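Local coordinates for protein Two-component system response regulator (Bacteroides fragilis, PDB 2QR3) that probably receives a phosphoryl signal through its N-terminal receiver domain and probably acts, as a whole protein, as a transcription regulator that binds ATP and specific DNA sequences, at residues 16-28 / 111-124. Numbering follows the deposited sequence. Where two conformers were deposited one is given.
Sequences LTAVQLLLKNHFS and WDNQKLLETLLNAA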
ATOM      1  N   LEU A  16       8.130  -1.465   7.638  1.00 17.40           N
ATOM      2  CA  LEU A  16       8.771  -1.847   6.371  1.00 17.20           C
ATOM      3  C   LEU A  16       9.618  -3.112   6.508  1.00 17.85           C
ATOM      4  O   LEU A  16       9.516  -4.022   5.694  1.00 18.69           O
ATOM      5  CB  LEU A  16       9.640  -0.695   5.862  1.00 17.31           C
ATOM      6  CG  LEU A  16       8.864   0.588   5.537  1.00 15.88           C
ATOM      7  CD1 LEU A  16       9.859   1.622   5.041  1.00 19.09           C
ATOM      8  CD2 LEU A  16       7.775   0.261   4.474  1.00 16.89           C
ATOM      9  N   THR A  17      10.440  -3.172   7.549  1.00 17.22           N
ATOM     10  CA  THR A  17      11.212  -4.386   7.838  1.00 17.58           C
ATOM     11  C   THR A  17      10.294  -5.610   7.953  1.00 17.27           C
ATOM     12  O   THR A  17      10.557  -6.643   7.327  1.00 17.10           O
ATOM     13  CB  THR A  17      12.074  -4.194   9.122  1.00 16.88           C
ATOM     14  OG1 THR A  17      13.010  -3.125   8.909  1.00 17.43           O
ATOM     15  CG2 THR A  17      12.847  -5.459   9.515  1.00 18.70           C
ATOM     16  N   ALA A  18       9.218  -5.489   8.728  1.00 16.53           N
ATOM     17  CA  ALA A  18       8.327  -6.629   8.967  1.00 17.29           C
ATOM     18  C   ALA A  18       7.617  -7.036   7.688  1.00 18.03           C
ATOM     19  O   ALA A  18       7.488  -8.201   7.385  1.00 18.01           O
ATOM     20  CB  ALA A  18       7.310  -6.303  10.041  1.00 17.54           C
ATOM     21  N   VAL A  19       7.109  -6.066   6.938  1.00 19.03           N
ATOM     22  CA  VAL A  19       6.263  -6.423   5.804  1.00 19.79           C
ATOM     23  C   VAL A  19       7.115  -7.025   4.695  1.00 21.30           C
ATOM     24  O   VAL A  19       6.688  -7.980   4.018  1.00 21.59           O
ATOM     25  CB  VAL A  19       5.430  -5.199   5.332  1.00 19.53           C
ATOM     26  CG1 VAL A  19       4.675  -5.528   4.042  1.00 23.18           C
ATOM     27  CG2 VAL A  19       4.455  -4.790   6.427  1.00 19.04           C
ATOM     28  N   GLN A  20       8.328  -6.488   4.534  1.00 22.50           N
ATOM     29  CA  GLN A  20       9.288  -6.993   3.543  1.00 25.13           C
ATOM     30  C   GLN A  20       9.521  -8.466   3.840  1.00 25.38           C
ATOM     31  O   GLN A  20       9.411  -9.325   2.950  1.00 25.41           O
ATOM     32  CB  GLN A  20      10.584  -6.164   3.609  1.00 27.37           C
ATOM     33  CG  GLN A  20      11.829  -6.752   2.945  1.00 34.09           C
ATOM     34  CD  GLN A  20      12.035  -6.280   1.509  1.00 40.08           C
ATOM     35  OE1 GLN A  20      12.198  -5.069   1.232  1.00 42.09           O
ATOM     36  NE2 GLN A  20      12.074  -7.242   0.583  1.00 41.86           N
ATOM     37  N   LEU A  21       9.809  -8.767   5.105  1.00 23.82           N
ATOM     38  CA  LEU A  21      10.029 -10.150   5.511  1.00 25.18           C
ATOM     39  C   LEU A  21       8.820 -11.032   5.214  1.00 24.35           C
ATOM     40  O   LEU A  21       8.964 -12.177   4.773  1.00 24.66           O
ATOM     41  CB  LEU A  21      10.424 -10.225   7.000  1.00 24.27           C
ATOM     42  CG  LEU A  21      10.638 -11.619   7.619  1.00 26.75           C
ATOM     43  CD1 LEU A  21      11.600 -12.484   6.821  1.00 28.63           C
ATOM     44  CD2 LEU A  21      11.151 -11.453   9.044  1.00 27.63           C
ATOM     45  N   LEU A  22       7.614 -10.513   5.451  1.00 24.38           N
ATOM     46  CA  LEU A  22       6.413 -11.288   5.249  1.00 23.99           C
ATOM     47  C   LEU A  22       6.114 -11.524   3.770  1.00 25.22           C
ATOM     48  O   LEU A  22       5.554 -12.563   3.415  1.00 26.19           O
ATOM     49  CB  LEU A  22       5.202 -10.607   5.920  1.00 23.92           C
ATOM     50  CG  LEU A  22       5.230 -10.530   7.448  1.00 22.91           C
ATOM     51  CD1 LEU A  22       4.230  -9.474   7.981  1.00 21.89           C
ATOM     52  CD2 LEU A  22       5.000 -11.916   8.087  1.00 25.21           C
ATOM     53  N   LEU A  23       6.468 -10.564   2.904  1.00 24.73           N
ATOM     54  CA  LEU A  23       6.004 -10.620   1.512  1.00 25.41           C
ATOM     55  C   LEU A  23       7.052 -11.071   0.505  1.00 26.64           C
ATOM     56  O   LEU A  23       6.681 -11.399  -0.635  1.00 26.79           O
ATOM     57  CB  LEU A  23       5.425  -9.255   1.088  1.00 24.94           C
ATOM     58  CG  LEU A  23       4.276  -8.704   1.948  1.00 24.37           C
ATOM     59  CD1 LEU A  23       3.845  -7.317   1.404  1.00 23.08           C
ATOM     60  CD2 LEU A  23       3.054  -9.639   2.052  1.00 23.69           C
ATOM     61  N   LYS A  24       8.331 -11.024   0.928  1.00 27.79           N
ATOM     62  CA  LYS A  24       9.558 -11.382   0.153  1.00 30.55           C
ATOM     63  C   LYS A  24       9.378 -12.629  -0.717  1.00 30.91           C
ATOM     64  O   LYS A  24       9.963 -12.752  -1.797  1.00 29.74           O
ATOM     65  CB  LYS A  24      10.697 -11.737   1.141  1.00 30.13           C
ATOM     66  CG  LYS A  24      11.801 -10.742   1.391  1.00 34.58           C
ATOM     67  CD  LYS A  24      12.837 -11.398   2.365  1.00 33.79           C
ATOM     68  CE  LYS A  24      14.098 -10.535   2.590  1.00 40.49           C
ATOM     69  NZ  LYS A  24      14.055  -9.746   3.868  1.00 43.54           N
ATOM     70  N   ASN A  25       8.606 -13.585  -0.218  1.00 31.66           N
ATOM     71  CA  ASN A  25       8.570 -14.889  -0.869  1.00 33.24           C
ATOM     72  C   ASN A  25       7.323 -15.157  -1.674  1.00 33.01           C
ATOM     73  O   ASN A  25       7.101 -16.284  -2.157  1.00 33.49           O
ATOM     74  CB  ASN A  25       8.856 -15.998   0.142  1.00 34.10           C
ATOM     75  CG  ASN A  25      10.272 -16.464   0.047  1.00 37.99           C
ATOM     76  OD1 ASN A  25      11.130 -16.023   0.820  1.00 43.56           O
ATOM     77  ND2 ASN A  25      10.560 -17.279  -0.970  1.00 37.44           N
ATOM     78  N   HIS A  26       6.522 -14.108  -1.836  1.00 31.79           N
ATOM     79  CA  HIS A  26       5.321 -14.169  -2.640  1.00 32.03           C
ATOM     80  C   HIS A  26       5.433 -13.301  -3.870  1.00 30.73           C
ATOM     81  O   HIS A  26       5.155 -13.757  -4.987  1.00 32.00           O
ATOM     82  CB  HIS A  26       4.088 -13.822  -1.806  1.00 33.12           C
ATOM     83  CG  HIS A  26       3.718 -14.906  -0.850  1.00 36.59           C
ATOM     84  ND1 HIS A  26       4.406 -15.118   0.324  1.00 41.10           N
ATOM     85  CD2 HIS A  26       2.782 -15.879  -0.924  1.00 40.29           C
ATOM     86  CE1 HIS A  26       3.891 -16.163   0.950  1.00 43.25           C
ATOM     87  NE2 HIS A  26       2.902 -16.641   0.214  1.00 43.17           N
ATOM     88  N   PHE A  27       5.870 -12.062  -3.684  1.00 28.63           N
ATOM     89  CA  PHE A  27       6.013 -11.136  -4.792  1.00 26.51           C
ATOM     90  C   PHE A  27       7.411 -11.247  -5.358  1.00 26.93           C
ATOM     91  O   PHE A  27       8.352 -11.576  -4.634  1.00 27.42           O
ATOM     92  CB  PHE A  27       5.724  -9.685  -4.339  1.00 26.01           C
ATOM     93  CG  PHE A  27       4.280  -9.434  -4.000  1.00 23.19           C
ATOM     94  CD1 PHE A  27       3.427  -8.868  -4.927  1.00 23.49           C
ATOM     95  CD2 PHE A  27       3.775  -9.779  -2.746  1.00 21.24           C
ATOM     96  CE1 PHE A  27       2.053  -8.650  -4.599  1.00 22.79           C
ATOM     97  CE2 PHE A  27       2.441  -9.559  -2.423  1.00 21.28           C
ATOM     98  CZ  PHE A  27       1.584  -8.994  -3.357  1.00 23.23           C
ATOM     99  N   SER A  28       7.558 -10.951  -6.644  1.00 27.35           N
ATOM    100  CA  SER A  28       8.873 -11.002  -7.306  1.00 28.55           C
ATOM    101  C   SER A  28       9.828  -9.957  -6.754  1.00 28.33           C
ATOM    102  O   SER A  28      11.037 -10.196  -6.676  1.00 28.26           O
ATOM    103  CB  SER A  28       8.727 -10.801  -8.819  1.00 29.10           C
ATOM    104  OG  SER A  28       8.009 -11.896  -9.359  1.00 33.68           O
ATOM    105  N   TRP A 111      -1.817  -5.966  12.380  1.00 22.90           N
ATOM    106  CA  TRP A 111      -2.385  -6.845  11.374  1.00 22.38           C
ATOM    107  C   TRP A 111      -2.286  -8.326  11.741  1.00 22.06           C
ATOM    108  O   TRP A 111      -1.569  -8.718  12.678  1.00 22.09           O
ATOM    109  CB  TRP A 111      -1.699  -6.591  10.015  1.00 20.69           C
ATOM    110  CG  TRP A 111      -0.257  -6.926   9.986  1.00 20.15           C
ATOM    111  CD1 TRP A 111       0.286  -8.096   9.584  1.00 19.94           C
ATOM    112  CD2 TRP A 111       0.853  -6.072  10.369  1.00 19.00           C
ATOM    113  NE1 TRP A 111       1.673  -8.054   9.710  1.00 16.95           N
ATOM    114  CE2 TRP A 111       2.041  -6.818  10.170  1.00 18.33           C
ATOM    115  CE3 TRP A 111       0.955  -4.761  10.856  1.00 20.01           C
ATOM    116  CZ2 TRP A 111       3.310  -6.306  10.455  1.00 18.26           C
ATOM    117  CZ3 TRP A 111       2.231  -4.241  11.127  1.00 20.66           C
ATOM    118  CH2 TRP A 111       3.391  -5.015  10.933  1.00 20.35           C
ATOM    119  N   ASP A 112      -3.033  -9.138  11.003  1.00 22.67           N
ATOM    120  CA  ASP A 112      -2.875 -10.572  11.038  1.00 23.32           C
ATOM    121  C   ASP A 112      -2.040 -10.912   9.812  1.00 23.00           C
ATOM    122  O   ASP A 112      -2.316 -10.394   8.711  1.00 22.56           O
ATOM    123  CB  ASP A 112      -4.246 -11.277  11.022  1.00 24.21           C
ATOM    124  CG  ASP A 112      -4.121 -12.773  10.800  1.00 27.80           C
ATOM    125  OD1 ASP A 112      -3.979 -13.527  11.802  1.00 31.43           O
ATOM    126  OD2 ASP A 112      -4.082 -13.194   9.619  1.00 30.87           O
ATOM    127  N   ASN A 113      -0.998 -11.718   9.984  1.00 22.00           N
ATOM    128  CA  ASN A 113      -0.039 -11.963   8.899  1.00 23.19           C
ATOM    129  C   ASN A 113      -0.674 -12.580   7.658  1.00 24.53           C
ATOM    130  O   ASN A 113      -0.433 -12.134   6.531  1.00 23.71           O
ATOM    131  CB  ASN A 113       1.125 -12.853   9.354  1.00 22.49           C
ATOM    132  CG  ASN A 113       2.049 -12.157  10.325  1.00 23.23           C
ATOM    133  OD1 ASN A 113       2.048 -10.935  10.419  1.00 21.41           O
ATOM    134  ND2 ASN A 113       2.871 -12.937  11.040  1.00 18.78           N
ATOM    135  N   GLN A 114      -1.508 -13.596   7.869  1.00 26.11           N
ATOM    136  CA  GLN A 114      -2.168 -14.232   6.717  1.00 28.44           C
ATOM    137  C   GLN A 114      -3.196 -13.337   6.044  1.00 27.73           C
ATOM    138  O   GLN A 114      -3.249 -13.315   4.822  1.00 29.34           O
ATOM    139  CB  GLN A 114      -2.737 -15.626   7.056  1.00 30.05           C
ATOM    140  CG  GLN A 114      -3.017 -16.502   5.811  1.00 35.14           C
ATOM    141  CD  GLN A 114      -1.747 -17.006   5.066  1.00 41.66           C
ATOM    142  OE1 GLN A 114      -0.610 -16.818   5.521  1.00 46.41           O
ATOM    143  NE2 GLN A 114      -1.957 -17.661   3.921  1.00 43.98           N
ATOM    144  N   LYS A 115      -3.985 -12.598   6.819  1.00 27.86           N
ATOM    145  CA  LYS A 115      -4.926 -11.613   6.282  1.00 28.24           C
ATOM    146  C   LYS A 115      -4.218 -10.520   5.459  1.00 26.60           C
ATOM    147  O   LYS A 115      -4.708 -10.116   4.405  1.00 26.55           O
ATOM    148  CB  LYS A 115      -5.732 -10.966   7.410  1.00 28.61           C
ATOM    149  CG  LYS A 115      -7.090 -10.424   6.983  1.00 32.36           C
ATOM    150  CD  LYS A 115      -7.904  -9.846   8.173  1.00 31.62           C
ATOM    151  CE  LYS A 115      -9.329  -9.500   7.744  1.00 35.29           C
ATOM    152  NZ  LYS A 115     -10.192  -8.946   8.859  1.00 36.63           N
ATOM    153  N   LEU A 116      -3.067 -10.053   5.931  1.00 24.29           N
ATOM    154  CA  LEU A 116      -2.320  -9.027   5.202  1.00 22.34           C
ATOM    155  C   LEU A 116      -1.940  -9.561   3.840  1.00 22.06           C
ATOM    156  O   LEU A 116      -2.176  -8.909   2.829  1.00 21.15           O
ATOM    157  CB  LEU A 116      -1.060  -8.596   5.993  1.00 21.97           C
ATOM    158  CG  LEU A 116      -0.051  -7.727   5.274  1.00 21.03           C
ATOM    159  CD1 LEU A 116      -0.620  -6.358   4.899  1.00 23.23           C
ATOM    160  CD2 LEU A 116       1.213  -7.545   6.114  1.00 22.85           C
ATOM    161  N   LEU A 117      -1.369 -10.758   3.810  1.00 21.85           N
ATOM    162  CA  LEU A 117      -0.926 -11.339   2.541  1.00 22.63           C
ATOM    163  C   LEU A 117      -2.114 -11.506   1.607  1.00 22.48           C
ATOM    164  O   LEU A 117      -2.045 -11.150   0.422  1.00 21.74           O
ATOM    165  CB  LEU A 117      -0.213 -12.676   2.760  1.00 21.95           C
ATOM    166  CG  LEU A 117       0.210 -13.459   1.503  1.00 24.23           C
ATOM    167  CD1 LEU A 117       1.118 -12.655   0.540  1.00 24.52           C
ATOM    168  CD2 LEU A 117       0.867 -14.772   1.958  1.00 25.15           C
ATOM    169  N   GLU A 118      -3.191 -12.066   2.153  1.00 23.29           N
ATOM    170  CA  GLU A 118      -4.376 -12.386   1.369  1.00 23.60           C
ATOM    171  C   GLU A 118      -5.026 -11.174   0.757  1.00 22.64           C
ATOM    172  O   GLU A 118      -5.408 -11.210  -0.416  1.00 22.52           O
ATOM    173  CB  GLU A 118      -5.369 -13.192   2.193  1.00 24.83           C
ATOM    174  CG  GLU A 118      -4.783 -14.579   2.477  1.00 29.97           C
ATOM    175  CD  GLU A 118      -5.813 -15.601   2.917  1.00 37.44           C
ATOM    176  OE1 GLU A 118      -6.948 -15.211   3.284  1.00 41.72           O
ATOM    177  OE2 GLU A 118      -5.457 -16.799   2.898  1.00 40.26           O
ATOM    178  N   THR A 119      -5.132 -10.102   1.541  1.00 20.97           N
ATOM    179  CA  THR A 119      -5.672  -8.817   1.039  1.00 20.19           C
ATOM    180  C   THR A 119      -4.836  -8.308  -0.113  1.00 19.97           C
ATOM    181  O   THR A 119      -5.387  -7.828  -1.103  1.00 19.47           O
ATOM    182  CB  THR A 119      -5.781  -7.782   2.168  1.00 20.81           C
ATOM    183  OG1 THR A 119      -6.670  -8.285   3.185  1.00 20.21           O
ATOM    184  CG2 THR A 119      -6.280  -6.417   1.672  1.00 20.07           C
ATOM    185  N   LEU A 120      -3.504  -8.421   0.018  1.00 18.92           N
ATOM    186  CA  LEU A 120      -2.602  -7.865  -1.006  1.00 19.54           C
ATOM    187  C   LEU A 120      -2.638  -8.730  -2.263  1.00 19.77           C
ATOM    188  O   LEU A 120      -2.712  -8.213  -3.354  1.00 20.74           O
ATOM    189  CB  LEU A 120      -1.171  -7.746  -0.481  1.00 19.50           C
ATOM    190  CG  LEU A 120      -1.026  -6.640   0.561  1.00 19.24           C
ATOM    191  CD1 LEU A 120       0.317  -6.826   1.353  1.00 20.23           C
ATOM    192  CD2 LEU A 120      -1.144  -5.235  -0.084  1.00 19.10           C
ATOM    193  N   LEU A 121      -2.606 -10.044  -2.096  1.00 20.53           N
ATOM    194  CA  LEU A 121      -2.752 -10.930  -3.270  1.00 21.39           C
ATOM    195  C   LEU A 121      -4.069 -10.685  -3.988  1.00 20.90           C
ATOM    196  O   LEU A 121      -4.091 -10.564  -5.233  1.00 21.61           O
ATOM    197  CB  LEU A 121      -2.626 -12.400  -2.884  1.00 21.79           C
ATOM    198  CG  LEU A 121      -1.314 -12.860  -2.235  1.00 25.09           C
ATOM    199  CD1 LEU A 121      -1.423 -14.278  -1.682  1.00 27.99           C
ATOM    200  CD2 LEU A 121      -0.154 -12.785  -3.206  1.00 26.94           C
ATOM    201  N   ASN A 122      -5.169 -10.610  -3.244  1.00 20.80           N
ATOM    202  CA  ASN A 122      -6.465 -10.332  -3.865  0.50 21.22           C
ATOM    203  C   ASN A 122      -6.475  -8.978  -4.582  1.00 21.45           C
ATOM    204  O   ASN A 122      -6.993  -8.854  -5.677  1.00 21.12           O
ATOM    205  CB  ASN A 122      -7.606 -10.455  -2.841  0.50 21.31           C
ATOM    206  CG  ASN A 122      -7.824 -11.903  -2.366  0.50 23.47           C
ATOM    207  OD1 ASN A 122      -7.232 -12.845  -2.899  0.50 24.37           O
ATOM    208  ND2 ASN A 122      -8.668 -12.074  -1.349  0.50 22.20           N
ATOM    209  N   ALA A 123      -5.881  -7.951  -3.961  1.00 21.03           N
ATOM    210  CA  ALA A 123      -5.878  -6.619  -4.579  1.00 21.24           C
ATOM    211  C   ALA A 123      -5.106  -6.612  -5.883  1.00 22.29           C
ATOM    212  O   ALA A 123      -5.479  -5.903  -6.824  1.00 22.10           O
ATOM    213  CB  ALA A 123      -5.307  -5.556  -3.623  1.00 21.40           C
ATOM    214  N   ALA A 124      -4.040  -7.408  -5.916  1.00 23.15           N
ATOM    215  CA  ALA A 124      -3.138  -7.538  -7.056  1.00 26.10           C
ATOM    216  C   ALA A 124      -3.683  -8.541  -8.088  1.00 28.54           C
ATOM    217  O   ALA A 124      -3.126  -8.658  -9.196  1.00 30.32           O
ATOM    218  CB  ALA A 124      -1.799  -7.993  -6.585  1.00 25.26           C
TER
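Leu117 pushes its forked end into the hollow formed by Leu23, His26 and Phe27. With CG anti to the backbone N (chi1 175°), the fork reaches the turn that follows helix 16-23. Leu117 CD2 lies over one face of the His26 imidazole, 3.5 Å from the ring centroid and displaced toward the rim, a CH-pi contact in which the exposed histidine offers the methyl a flat face. The other branch, Leu117 CD1, sits 3.9 Å from Leu23 CD2. Leu23 CD1 in turn presses against Leu120 CD1 at 3.6 Å, the two side chains crossing at about a right angle; the two methyls of a leucine can fill neighbouring gaps in this buried layer, and both residues also touch Ile6 of the central sheet.

In this receiver domain of the CheY type, the five-stranded parallel sheet is flanked by helices, and the contact joins the first helix to the last on one side of it. The axes of helix 16-23 and helix 113-124, taken over these short segments, cross at -72° and approach to 10.9 Å. So steep a crossing confines direct helix packing, and the flanking Trp111, His26 and Phe27 carry the contact outward.

At one end Leu22 is the bump that fills the hollow between Trp111, Asn113 and Leu116: Leu22 CD1 meets the indole edge, 3.4 Å from Trp111 NE1, and also touches Leu116 CD2, while Leu22 CD2 rests against the Asn113 amide. A weak hydrogen bond from Trp111 NE1 to Asn113 OD1 links the two polar groups beside this leucine. Small Ala18 lets the broad indole come close, Ala18 CB lying 4.0 Å from Trp111 CZ2 near the ring plane.

At the other end the Phe27 ring points its CZ into the gap between Leu120 CB and Leu121 CD2, 4.2 Å from the latter, and compact Ala124 meets its edge.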